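Maltose operon transcriptional repressor (Staphylococcus aureus subsp. aureus Mu50, PDB 3HCW) probably represses transcription of the maltose operon, its C-terminal fragment having the two-lobed periplasmic-binding-protein-like fold that in such regulators senses a small effector. Local coordinates at residues A[76-81]-A[142-147]. Residues are numbered along the deposited sequence; the frame is centred on the assembly and turned at random. Where two conformers were deposited one is given.
Sequences YSKEND and NFEVSK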
loop_
_atom_site.group_PDB
_atom_site.type_symbol
_atom_site.label_atom_id
_atom_site.label_comp_id
_atom_site.label_asym_id
_atom_site.label_seq_id
_atom_site.Cartn_x
_atom_site.Cartn_y
_atom_site.Cartn_z
ATOM N N TYR A 76 -6.177 -16.827 4.984
ATOM C CA TYR A 76 -5.277 -17.077 6.104
ATOM C C TYR A 76 -5.427 -18.530 6.553
ATOM O O TYR A 76 -6.397 -19.191 6.198
ATOM C CB TYR A 76 -5.575 -16.118 7.268
ATOM C CG TYR A 76 -6.922 -16.350 7.904
ATOM C CD1 TYR A 76 -8.059 -15.697 7.430
ATOM C CD2 TYR A 76 -7.062 -17.229 8.981
ATOM C CE1 TYR A 76 -9.298 -15.919 8.008
ATOM C CE2 TYR A 76 -8.288 -17.460 9.556
ATOM C CZ TYR A 76 -9.398 -16.801 9.068
ATOM O OH TYR A 76 -10.607 -17.027 9.654
ATOM N N SER A 77 -4.470 -19.013 7.343
ATOM C CA SER A 77 -4.555 -20.339 7.954
ATOM C C SER A 77 -4.357 -20.233 9.464
ATOM O O SER A 77 -3.409 -19.597 9.935
ATOM C CB SER A 77 -3.506 -21.273 7.347
ATOM O OG SER A 77 -3.632 -22.589 7.851
ATOM N N LYS A 78 -5.265 -20.840 10.221
ATOM C CA LYS A 78 -5.126 -20.907 11.672
ATOM C C LYS A 78 -5.683 -22.223 12.197
ATOM O O LYS A 78 -6.681 -22.737 11.677
ATOM C CB LYS A 78 -5.795 -19.707 12.355
ATOM C CG LYS A 78 -5.248 -19.400 13.749
ATOM C CD LYS A 78 -5.431 -17.936 14.126
ATOM C CE LYS A 78 -4.967 -17.677 15.551
ATOM N NZ LYS A 78 -4.976 -16.228 15.900
ATOM N N GLU A 79 -5.010 -22.774 13.207
ATOM C CA GLU A 79 -5.461 -23.987 13.883
ATOM C C GLU A 79 -6.749 -23.683 14.640
ATOM O O GLU A 79 -6.850 -22.645 15.308
ATOM C CB GLU A 79 -4.389 -24.508 14.846
ATOM C CG GLU A 79 -4.618 -25.949 15.319
ATOM C CD GLU A 79 -4.090 -26.215 16.725
ATOM O OE1 GLU A 79 -4.695 -27.046 17.438
ATOM O OE2 GLU A 79 -3.076 -25.595 17.121
ATOM N N ASN A 80 -7.717 -24.597 14.517
ATOM C CA ASN A 80 -9.076 -24.453 15.066
ATOM C C ASN A 80 -9.745 -23.149 14.638
ATOM O O ASN A 80 -10.249 -22.393 15.474
ATOM C CB ASN A 80 -9.106 -24.612 16.599
ATOM C CG ASN A 80 -8.390 -25.861 17.075
ATOM O OD1 ASN A 80 -8.446 -26.913 16.434
ATOM N ND2 ASN A 80 -7.708 -25.749 18.210
ATOM N N ASP A 81 -9.709 -22.884 13.336
ATOM C CA ASP A 81 -10.392 -21.735 12.757
ATOM C C ASP A 81 -11.880 -22.087 12.680
ATOM O O ASP A 81 -12.257 -23.039 11.989
ATOM C CB ASP A 81 -9.811 -21.408 11.374
ATOM C CG ASP A 81 -10.379 -20.127 10.773
ATOM O OD1 ASP A 81 -10.540 -20.078 9.533
ATOM O OD2 ASP A 81 -10.653 -19.169 11.525
ATOM N N ASN A 142 -1.860 -16.562 16.902
ATOM C CA ASN A 142 -1.259 -17.880 16.716
ATOM C C ASN A 142 -1.234 -18.288 15.236
ATOM O O ASN A 142 -1.666 -19.389 14.876
ATOM C CB ASN A 142 -1.985 -18.928 17.578
ATOM C CG ASN A 142 -2.006 -18.563 19.061
ATOM O OD1 ASN A 142 -1.060 -17.972 19.587
ATOM N ND2 ASN A 142 -3.091 -18.921 19.739
ATOM N N PHE A 143 -0.722 -17.391 14.392
ATOM C CA PHE A 143 -0.714 -17.583 12.943
ATOM C C PHE A 143 0.376 -18.543 12.505
ATOM O O PHE A 143 1.516 -18.449 12.962
ATOM C CB PHE A 143 -0.578 -16.244 12.213
ATOM C CG PHE A 143 -1.746 -15.329 12.428
ATOM C CD1 PHE A 143 -3.022 -15.690 11.982
ATOM C CD2 PHE A 143 -1.582 -14.119 13.090
ATOM C CE1 PHE A 143 -4.111 -14.852 12.188
ATOM C CE2 PHE A 143 -2.663 -13.273 13.301
ATOM C CZ PHE A 143 -3.930 -13.639 12.852
ATOM N N GLU A 144 0.008 -19.459 11.614
ATOM C CA GLU A 144 0.932 -20.483 11.153
ATOM C C GLU A 144 2.116 -19.923 10.357
ATOM O O GLU A 144 3.185 -20.502 10.378
ATOM C CB GLU A 144 0.184 -21.567 10.369
ATOM C CG GLU A 144 -0.213 -22.797 11.204
ATOM C CD GLU A 144 -1.006 -22.463 12.473
ATOM O OE1 GLU A 144 -1.967 -21.666 12.410
ATOM O OE2 GLU A 144 -0.670 -23.016 13.541
ATOM N N VAL A 145 1.925 -18.787 9.686
ATOM C CA VAL A 145 2.997 -18.130 8.931
ATOM C C VAL A 145 4.105 -17.668 9.900
ATOM O O VAL A 145 5.304 -17.877 9.655
ATOM C CB VAL A 145 2.440 -16.979 8.005
ATOM C CG1 VAL A 145 1.338 -16.200 8.696
ATOM C CG2 VAL A 145 3.547 -16.029 7.546
ATOM N N SER A 146 3.670 -17.091 11.018
ATOM C CA SER A 146 4.526 -16.719 12.129
ATOM C C SER A 146 5.292 -17.927 12.678
ATOM O O SER A 146 6.521 -17.875 12.771
ATOM C CB SER A 146 3.695 -16.022 13.220
ATOM O OG SER A 146 4.492 -15.629 14.320
ATOM N N LYS A 147 4.576 -19.015 12.984
ATOM C CA LYS A 147 5.201 -20.247 13.493
ATOM C C LYS A 147 6.237 -20.826 12.524
ATOM O O LYS A 147 7.315 -21.248 12.937
ATOM C CB LYS A 147 4.151 -21.326 13.793
ATOM C CG LYS A 147 3.217 -21.046 14.963
ATOM C CD LYS A 147 2.246 -22.225 15.117
ATOM C CE LYS A 147 1.528 -22.231 16.461
ATOM N NZ LYS A 147 0.458 -21.204 16.543
#
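The loop that follows strand 71-74 meets the start of helix 144-159 through one long lysine, one ring and one carboxylate. At its beginning, Y76 OH donates to D81 OD2 (2.8 Å), which lies in the plane of the tyrosine ring and accepts through its syn lone pair; this bond ties the two ends of the turn together, while the other oxygen, D81 OD1, caps helix 82-89 through a weak bond from K84 N. S77 offers its backbone: the carbonyl oxygen lies near the plane of the F143 ring, at its edge, and 3.5 Å from E144 OE1 without a hydrogen bond, while its hydroxyl is hydrogen-bonded to the carbonyl of K99.

K78 makes the contact with the ring. With CG anti to the backbone N (chi1 -157°) and the chain extended beyond, it crosses F143 obliquely, CD resting 3.9 Å from CE1 of that ring. The ammonium then sits over one face, K78 NZ lying 4.3 Å from the F143 ring centroid, a cation-pi contact offset toward the rim. K15 makes a second cation-pi contact with F143. Farther along K78, CE packs 3.8 Å from N142 CB.

E79 brings a backbone N-H to E144 OE1, a weak bond of 3.3 Å from E79 N bent to 135°. A bend at chi2 (54°) curls the E144 chain. E79 OE2 and E144 OE2 lie 5.0 Å apart, and K147 NZ, in a long salt bridge of 3.7 Å to E144 OE2, may partly offset these like charges.

F143 occupies the N-cap position and E144 is the first residue of the helix; ring and carboxylate both reach the facing loop. Loops at strand ends facing one another across the interlobe cleft are characteristic of the periplasmic-binding-protein-like fold, as in LacI-type repressors, where effectors commonly bind; a glycerol near S77, probably from the crystallisation liquor, is consistent with such a pocket.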